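Local coordinates for Methylcobalamin\: coenzyme M methyltransferase (Methanosarcina mazei, PDB 4AY7), which catalyses transfer of a methyl group from a methylated corrinoid to coenzyme M, a zinc-dependent step of methanogenesis, at residues A[255-269]-A[278-291]. Residues are numbered along the deposited sequence; the frame is centred on the assembly and turned at random.
Sequences LSDMADCGFEGLSVE and GKEVIGTRARLVGN
Leu255 lays its CG against Ile282 CG2 (3.9 Å), while its CD2 branch reaches Val281; its CG stands anti to the backbone N (chi1 -167°), which brings CG and the CD2 methyl onto these two residues of helix 278-282. One residue on, Ser256 meets the guanidinium of Arg285: OG takes a bond from NH2 at 3.0 Å, and Ser256 O a weak one from NH1. Ala259 puts its CB 3.7 Å above the centre of that guanidinium, and the same methyl touches Ile282 CB. Asp260 closes the group with a salt bridge, OD1 to Arg285 NH1 at 2.8 Å; OD1 lies in the plane of the guanidinium, whereas NH1 meets the carboxylate from above its plane, the two planes 54° apart. Asp260 OD2 has a second cation in Lys229. An alanine in place of Arg285 would probably leave Asp260 with Lys229 as its main counter-charge and uncover the methyl of Ala259. Past the turn, a water joins Phe263 O to Arg285 O. Here two neighbouring strands of the TIM barrel begin to pair, the ends of a beta-alpha-beta unit whose helix 275-282 packs outside them. The bonds of the parallel pair alternate from strand to strand: Arg287 N to Glu264 O, Leu266 N to Arg287 O (2.8 Å), Val289 N to Leu266 O, then a longer one from Val268 N to Val289 O. Leu266 faces the helix layer, its CG on Ala286 CB, whereas Ser267 points to the other face, where its OG bonds to zinc ligand His246. The side chains of Val268 and Leu288 cross at about a right angle, Val268 CG2 3.6 Å from Leu288 CD1. At Glu269, whose carboxylate pairs with Lys271, another water links the backbone O to Asn291 ND2.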
ATOM      1  N   LEU A 255     -16.545  -3.031  -2.832  1.00 21.68           N
ATOM      2  CA  LEU A 255     -16.127  -3.098  -1.438  1.00 21.21           C
ATOM      3  C   LEU A 255     -16.460  -4.428  -0.790  1.00 21.91           C
ATOM      4  O   LEU A 255     -15.617  -4.995  -0.123  1.00 20.98           O
ATOM      5  CB  LEU A 255     -16.728  -1.930  -0.646  1.00 21.50           C
ATOM      6  CG  LEU A 255     -16.139  -1.716   0.733  1.00 21.26           C
ATOM      7  CD1 LEU A 255     -14.601  -1.601   0.653  1.00 20.31           C
ATOM      8  CD2 LEU A 255     -16.767  -0.453   1.360  1.00 21.10           C
ATOM      9  N   SER A 256     -17.688  -4.913  -0.961  1.00 23.70           N
ATOM     10  CA  SER A 256     -18.092  -6.205  -0.367  1.00 24.32           C
ATOM     11  C   SER A 256     -17.289  -7.393  -0.960  1.00 24.83           C
ATOM     12  O   SER A 256     -16.847  -8.255  -0.236  1.00 25.48           O
ATOM     13  CB  SER A 256     -19.623  -6.429  -0.505  1.00 26.48           C
ATOM     14  OG  SER A 256     -20.011  -7.585   0.188  1.00 26.96           O
ATOM     15  N   ASP A 257     -16.936  -7.294  -2.232  1.00 24.68           N
ATOM     16  CA  ASP A 257     -16.092  -8.295  -2.929  1.00 25.21           C
ATOM     17  C   ASP A 257     -14.660  -8.205  -2.431  1.00 22.82           C
ATOM     18  O   ASP A 257     -14.051  -9.234  -2.219  1.00 22.09           O
ATOM     19  CB  ASP A 257     -16.157  -8.099  -4.425  1.00 27.34           C
ATOM     20  CG  ASP A 257     -17.551  -8.226  -4.972  1.00 30.17           C
ATOM     21  OD1 ASP A 257     -18.075  -9.330  -4.830  1.00 31.23           O
ATOM     22  OD2 ASP A 257     -18.116  -7.236  -5.534  1.00 32.48           O
ATOM     23  N   MET A 258     -14.145  -6.995  -2.192  1.00 21.23           N
ATOM     24  CA  MET A 258     -12.841  -6.849  -1.574  1.00 20.54           C
ATOM     25  C   MET A 258     -12.755  -7.556  -0.241  1.00 20.05           C
ATOM     26  O   MET A 258     -11.729  -8.125   0.111  1.00 19.36           O
ATOM     27  CB  MET A 258     -12.533  -5.357  -1.389  1.00 20.01           C
ATOM     28  CG  MET A 258     -12.265  -4.599  -2.725  1.00 20.51           C
ATOM     29  SD  MET A 258     -12.187  -2.810  -2.544  1.00 20.94           S
ATOM     30  CE  MET A 258     -10.807  -2.686  -1.400  1.00 19.55           C
ATOM     31  N   ALA A 259     -13.864  -7.477   0.543  1.00 21.27           N
ATOM     32  CA  ALA A 259     -13.915  -8.043   1.859  1.00 21.23           C
ATOM     33  C   ALA A 259     -13.887  -9.550   1.835  1.00 21.99           C
ATOM     34  O   ALA A 259     -13.573 -10.146   2.851  1.00 21.95           O
ATOM     35  CB  ALA A 259     -15.130  -7.507   2.656  1.00 20.62           C
ATOM     36  N   ASP A 260     -14.220 -10.155   0.695  1.00 22.96           N
ATOM     37  CA  ASP A 260     -14.095 -11.609   0.488  1.00 24.05           C
ATOM     38  C   ASP A 260     -12.709 -12.080  -0.040  1.00 24.81           C
ATOM     39  O   ASP A 260     -12.573 -13.278  -0.337  1.00 25.04           O
ATOM     40  CB  ASP A 260     -15.156 -12.059  -0.539  1.00 26.05           C
ATOM     41  CG  ASP A 260     -16.574 -11.988  -0.040  1.00 30.04           C
ATOM     42  OD1 ASP A 260     -16.832 -12.147   1.170  1.00 29.39           O
ATOM     43  OD2 ASP A 260     -17.484 -11.781  -0.878  1.00 33.27           O
ATOM     44  N   CYS A 261     -11.691 -11.193  -0.149  1.00 23.55           N
ATOM     45  CA  CYS A 261     -10.430 -11.589  -0.826  1.00 24.73           C
ATOM     46  C   CYS A 261      -9.404 -12.162   0.140  1.00 24.83           C
ATOM     47  O   CYS A 261      -8.333 -12.568  -0.291  1.00 25.21           O
ATOM     48  CB  CYS A 261      -9.813 -10.479  -1.618  1.00 23.91           C
ATOM     49  SG  CYS A 261     -10.746  -9.889  -3.053  1.00 24.24           S
ATOM     50  N   GLY A 262      -9.711 -12.167   1.434  1.00 23.14           N
ATOM     51  CA  GLY A 262      -8.794 -12.775   2.383  1.00 23.37           C
ATOM     52  C   GLY A 262      -7.711 -11.934   2.999  1.00 21.85           C
ATOM     53  O   GLY A 262      -6.872 -12.448   3.728  1.00 22.10           O
ATOM     54  N   PHE A 263      -7.783 -10.635   2.783  1.00 19.90           N
ATOM     55  CA  PHE A 263      -6.882  -9.700   3.433  1.00 19.50           C
ATOM     56  C   PHE A 263      -7.410  -9.358   4.798  1.00 20.03           C
ATOM     57  O   PHE A 263      -8.601  -9.178   4.935  1.00 21.35           O
ATOM     58  CB  PHE A 263      -6.804  -8.419   2.598  1.00 19.16           C
ATOM     59  CG  PHE A 263      -6.105  -8.616   1.287  1.00 18.49           C
ATOM     60  CD1 PHE A 263      -6.832  -9.104   0.193  1.00 18.37           C
ATOM     61  CD2 PHE A 263      -4.758  -8.273   1.122  1.00 18.87           C
ATOM     62  CE1 PHE A 263      -6.209  -9.310  -1.038  1.00 18.48           C
ATOM     63  CE2 PHE A 263      -4.138  -8.465  -0.096  1.00 18.76           C
ATOM     64  CZ  PHE A 263      -4.855  -8.993  -1.185  1.00 18.80           C
ATOM     65  N   GLU A 264      -6.544  -9.259   5.787  1.00 19.85           N
ATOM     66  CA  GLU A 264      -6.980  -8.783   7.092  1.00 19.92           C
ATOM     67  C   GLU A 264      -7.622  -7.420   7.025  1.00 19.01           C
ATOM     68  O   GLU A 264      -8.632  -7.186   7.684  1.00 18.58           O
ATOM     69  CB  GLU A 264      -5.820  -8.720   8.052  1.00 21.31           C
ATOM     70  CG  GLU A 264      -5.500 -10.059   8.661  1.00 23.54           C
ATOM     71  CD  GLU A 264      -4.758 -11.016   7.815  1.00 27.13           C
ATOM     72  OE1 GLU A 264      -4.328 -10.604   6.726  1.00 24.64           O
ATOM     73  OE2 GLU A 264      -4.636 -12.220   8.255  1.00 32.64           O
ATOM     74  N   GLY A 265      -6.943  -6.506   6.398  1.00 18.21           N
ATOM     75  CA  GLY A 265      -7.416  -5.144   6.317  1.00 17.94           C
ATOM     76  C   GLY A 265      -7.662  -4.686   4.914  1.00 17.59           C
ATOM     77  O   GLY A 265      -6.956  -5.103   3.938  1.00 16.84           O
ATOM     78  N   LEU A 266      -8.630  -3.790   4.819  1.00 17.12           N
ATOM     79  CA  LEU A 266      -8.877  -3.006   3.666  1.00 17.33           C
ATOM     80  C   LEU A 266      -8.618  -1.498   3.880  1.00 17.84           C
ATOM     81  O   LEU A 266      -9.084  -0.872   4.797  1.00 18.46           O
ATOM     82  CB  LEU A 266     -10.292  -3.222   3.138  1.00 17.22           C
ATOM     83  CG  LEU A 266     -10.704  -4.633   2.887  1.00 17.64           C
ATOM     84  CD1 LEU A 266     -12.160  -4.607   2.478  1.00 18.34           C
ATOM     85  CD2 LEU A 266      -9.850  -5.276   1.798  1.00 17.07           C
ATOM     86  N   SER A 267      -7.791  -0.931   3.010  1.00 18.69           N
ATOM     87  CA  SER A 267      -7.391   0.510   3.095  1.00 19.24           C
ATOM     88  C   SER A 267      -8.181   1.194   2.039  1.00 20.14           C
ATOM     89  O   SER A 267      -8.050   0.874   0.836  1.00 21.91           O
ATOM     90  CB  SER A 267      -5.920   0.676   2.877  1.00 19.74           C
ATOM     91  OG  SER A 267      -5.550   2.017   2.613  1.00 20.50           O
ATOM     92  N   VAL A 268      -8.919   2.222   2.454  1.00 21.22           N
ATOM     93  CA  VAL A 268      -9.857   2.904   1.603  1.00 23.53           C
ATOM     94  C   VAL A 268      -9.728   4.450   1.730  1.00 23.96           C
ATOM     95  O   VAL A 268      -9.261   4.961   2.731  1.00 22.82           O
ATOM     96  CB  VAL A 268     -11.314   2.638   1.999  1.00 24.20           C
ATOM     97  CG1 VAL A 268     -11.628   1.172   1.770  1.00 24.86           C
ATOM     98  CG2 VAL A 268     -11.555   3.049   3.473  1.00 24.23           C
ATOM     99  N   GLU A 269     -10.135   5.107   0.672  1.00 25.78           N
ATOM    100  CA  GLU A 269     -10.107   6.548   0.601  1.00 30.80           C
ATOM    101  C   GLU A 269     -11.369   7.100   1.203  1.00 28.84           C
ATOM    102  O   GLU A 269     -12.404   6.462   1.257  1.00 26.20           O
ATOM    103  CB  GLU A 269     -10.067   6.987  -0.863  1.00 33.77           C
ATOM    104  CG  GLU A 269      -8.722   6.867  -1.525  1.00 39.77           C
ATOM    105  CD  GLU A 269      -8.618   7.785  -2.750  1.00 45.38           C
ATOM    106  OE1 GLU A 269      -9.044   7.335  -3.838  1.00 40.85           O
ATOM    107  OE2 GLU A 269      -8.104   8.947  -2.601  1.00 54.75           O
ATOM    108  N   GLY A 278     -18.526   2.236   5.584  1.00 22.69           N
ATOM    109  CA  GLY A 278     -17.636   1.168   5.157  1.00 22.53           C
ATOM    110  C   GLY A 278     -17.704  -0.063   6.064  1.00 23.06           C
ATOM    111  O   GLY A 278     -17.704  -1.229   5.572  1.00 23.00           O
ATOM    112  N   LYS A 279     -17.748   0.169   7.386  1.00 22.46           N
ATOM    113  CA  LYS A 279     -17.789  -0.948   8.370  1.00 23.14           C
ATOM    114  C   LYS A 279     -19.073  -1.734   8.218  1.00 23.38           C
ATOM    115  O   LYS A 279     -19.087  -2.956   8.409  1.00 24.05           O
ATOM    116  CB  LYS A 279     -17.562  -0.466   9.820  1.00 23.61           C
ATOM    117  CG  LYS A 279     -16.169   0.073  10.085  1.00 24.14           C
ATOM    118  CD  LYS A 279     -15.097  -1.038  10.221  1.00 24.82           C
ATOM    119  CE  LYS A 279     -15.292  -1.707  11.576  1.00 24.24           C
ATOM    120  NZ  LYS A 279     -14.349  -2.804  11.770  1.00 25.59           N
ATOM    121  N   GLU A 280     -20.169  -1.054   7.872  1.00 24.31           N
ATOM    122  CA  GLU A 280     -21.453  -1.722   7.662  1.00 26.42           C
ATOM    123  C   GLU A 280     -21.400  -2.674   6.472  1.00 24.42           C
ATOM    124  O   GLU A 280     -21.936  -3.784   6.539  1.00 23.88           O
ATOM    125  CB  GLU A 280     -22.628  -0.753   7.466  1.00 30.98           C
ATOM    126  CG  GLU A 280     -23.138  -0.051   8.757  1.00 38.14           C
ATOM    127  CD  GLU A 280     -24.353   0.887   8.497  1.00 45.74           C
ATOM    128  OE1 GLU A 280     -25.075   0.643   7.470  1.00 53.21           O
ATOM    129  OE2 GLU A 280     -24.593   1.863   9.292  1.00 51.54           O
ATOM    130  N   VAL A 281     -20.733  -2.228   5.397  1.00 24.47           N
ATOM    131  CA  VAL A 281     -20.602  -3.046   4.171  1.00 22.86           C
ATOM    132  C   VAL A 281     -19.735  -4.277   4.427  1.00 21.68           C
ATOM    133  O   VAL A 281     -20.120  -5.393   4.082  1.00 22.21           O
ATOM    134  CB  VAL A 281     -20.077  -2.230   2.996  1.00 24.35           C
ATOM    135  CG1 VAL A 281     -19.781  -3.140   1.793  1.00 24.15           C
ATOM    136  CG2 VAL A 281     -21.029  -1.122   2.624  1.00 24.57           C
ATOM    137  N   ILE A 282     -18.613  -4.110   5.080  1.00 20.31           N
ATOM    138  CA  ILE A 282     -17.701  -5.192   5.223  1.00 20.58           C
ATOM    139  C   ILE A 282     -17.957  -6.107   6.382  1.00 20.24           C
ATOM    140  O   ILE A 282     -17.535  -7.260   6.323  1.00 19.97           O
ATOM    141  CB  ILE A 282     -16.200  -4.695   5.199  1.00 20.63           C
ATOM    142  CG1 ILE A 282     -15.788  -4.080   6.534  1.00 20.64           C
ATOM    143  CG2 ILE A 282     -15.987  -3.763   4.001  1.00 21.14           C
ATOM    144  CD1 ILE A 282     -14.386  -3.482   6.560  1.00 22.25           C
ATOM    145  N   GLY A 283     -18.663  -5.647   7.437  1.00 20.84           N
ATOM    146  CA  GLY A 283     -19.206  -6.567   8.421  1.00 20.64           C
ATOM    147  C   GLY A 283     -18.066  -7.144   9.218  1.00 20.61           C
ATOM    148  O   GLY A 283     -17.238  -6.401   9.753  1.00 21.23           O
ATOM    149  N   THR A 284     -18.026  -8.446   9.352  1.00 20.22           N
ATOM    150  CA  THR A 284     -16.977  -9.115  10.161  1.00 20.34           C
ATOM    151  C   THR A 284     -15.801  -9.630   9.241  1.00 20.67           C
ATOM    152  O   THR A 284     -14.824 -10.187   9.684  1.00 21.20           O
ATOM    153  CB  THR A 284     -17.627 -10.327  10.879  1.00 21.09           C
ATOM    154  OG1 THR A 284     -17.934 -11.353   9.920  1.00 20.99           O
ATOM    155  CG2 THR A 284     -18.958  -9.907  11.552  1.00 21.43           C
ATOM    156  N   ARG A 285     -15.903  -9.384   7.963  1.00 19.95           N
ATOM    157  CA  ARG A 285     -15.052 -10.095   6.996  1.00 20.64           C
ATOM    158  C   ARG A 285     -13.647  -9.509   6.846  1.00 19.84           C
ATOM    159  O   ARG A 285     -12.709 -10.212   6.436  1.00 20.51           O
ATOM    160  CB  ARG A 285     -15.761 -10.174   5.644  1.00 21.18           C
ATOM    161  CG  ARG A 285     -16.880 -11.197   5.655  1.00 22.24           C
ATOM    162  CD  ARG A 285     -17.616 -11.135   4.344  1.00 22.90           C
ATOM    163  NE  ARG A 285     -18.293  -9.865   4.166  1.00 22.65           N
ATOM    164  CZ  ARG A 285     -18.496  -9.213   3.017  1.00 23.42           C
ATOM    165  NH1 ARG A 285     -18.071  -9.702   1.887  1.00 24.73           N
ATOM    166  NH2 ARG A 285     -19.171  -8.075   2.979  1.00 23.62           N
ATOM    167  N   ALA A 286     -13.485  -8.233   7.117  1.00 19.43           N
ATOM    168  CA  ALA A 286     -12.171  -7.582   7.064  1.00 18.50           C
ATOM    169  C   ALA A 286     -12.259  -6.343   7.961  1.00 18.39           C
ATOM    170  O   ALA A 286     -13.379  -5.956   8.396  1.00 18.09           O
ATOM    171  CB  ALA A 286     -11.750  -7.183   5.658  1.00 19.45           C
ATOM    172  N   ARG A 287     -11.103  -5.837   8.367  1.00 17.60           N
ATOM    173  CA  ARG A 287     -11.023  -4.600   9.113  1.00 18.00           C
ATOM    174  C   ARG A 287     -10.775  -3.444   8.196  1.00 17.52           C
ATOM    175  O   ARG A 287     -10.365  -3.622   7.032  1.00 17.67           O
ATOM    176  CB  ARG A 287      -9.930  -4.695  10.153  1.00 18.14           C
ATOM    177  CG  ARG A 287     -10.352  -5.178  11.519  1.00 18.62           C
ATOM    178  CD  ARG A 287     -11.021  -6.550  11.465  1.00 19.45           C
ATOM    179  NE  ARG A 287     -10.188  -7.580  10.888  1.00 19.27           N
ATOM    180  CZ  ARG A 287     -10.612  -8.705  10.323  1.00 20.88           C
ATOM    181  NH1 ARG A 287     -11.884  -9.063  10.326  1.00 22.63           N
ATOM    182  NH2 ARG A 287      -9.751  -9.567   9.794  1.00 20.63           N
ATOM    183  N   LEU A 288     -11.008  -2.231   8.681  1.00 17.56           N
ATOM    184  CA  LEU A 288     -10.939  -1.025   7.841  1.00 17.56           C
ATOM    185  C   LEU A 288      -9.819  -0.075   8.282  1.00 17.53           C
ATOM    186  O   LEU A 288      -9.639   0.221   9.475  1.00 17.44           O
ATOM    187  CB  LEU A 288     -12.279  -0.310   7.771  1.00 17.88           C
ATOM    188  CG  LEU A 288     -12.514   0.700   6.651  1.00 18.22           C
ATOM    189  CD1 LEU A 288     -12.464   0.047   5.280  1.00 18.96           C
ATOM    190  CD2 LEU A 288     -13.823   1.499   6.854  1.00 19.19           C
ATOM    191  N   VAL A 289      -8.991   0.304   7.319  1.00 17.84           N
ATOM    192  CA  VAL A 289      -7.832   1.135   7.551  1.00 17.57           C
ATOM    193  C   VAL A 289      -8.064   2.425   6.773  1.00 18.31           C
ATOM    194  O   VAL A 289      -8.426   2.407   5.614  1.00 17.99           O
ATOM    195  CB  VAL A 289      -6.548   0.486   7.055  1.00 17.65           C
ATOM    196  CG1 VAL A 289      -5.366   1.432   7.301  1.00 18.17           C
ATOM    197  CG2 VAL A 289      -6.350  -0.942   7.673  1.00 16.98           C
ATOM    198  N   GLY A 290      -7.835   3.549   7.428  1.00 18.68           N
ATOM    199  CA  GLY A 290      -8.044   4.856   6.762  1.00 18.50           C
ATOM    200  C   GLY A 290      -8.523   5.904   7.729  1.00 18.66           C
ATOM    201  O   GLY A 290      -8.252   5.772   8.899  1.00 18.41           O
ATOM    202  N   ASN A 291      -9.237   6.944   7.279  1.00 19.35           N
ATOM    203  CA  ASN A 291      -9.579   7.221   5.872  1.00 20.35           C
ATOM    204  C   ASN A 291      -9.389   8.707   5.519  1.00 21.26           C
ATOM    205  O   ASN A 291     -10.194   9.294   4.750  1.00 22.39           O
ATOM    206  CB  ASN A 291     -11.029   6.844   5.621  1.00 21.38           C
ATOM    207  CG  ASN A 291     -11.978   7.602   6.518  1.00 23.11           C
ATOM    208  OD1 ASN A 291     -11.533   8.341   7.395  1.00 23.44           O
ATOM    209  ND2 ASN A 291     -13.268   7.407   6.328  1.00 22.74           N
TER
HETATM  210  O   HOH W   1     -10.728 -10.671   4.809  1.00 36.84           O
HETATM  211  O   HOH W   2      -6.052   3.928   4.004  1.00 29.04           O
HETATM  212  O   HOH W   3     -13.812   6.344   3.597  1.00 42.67           O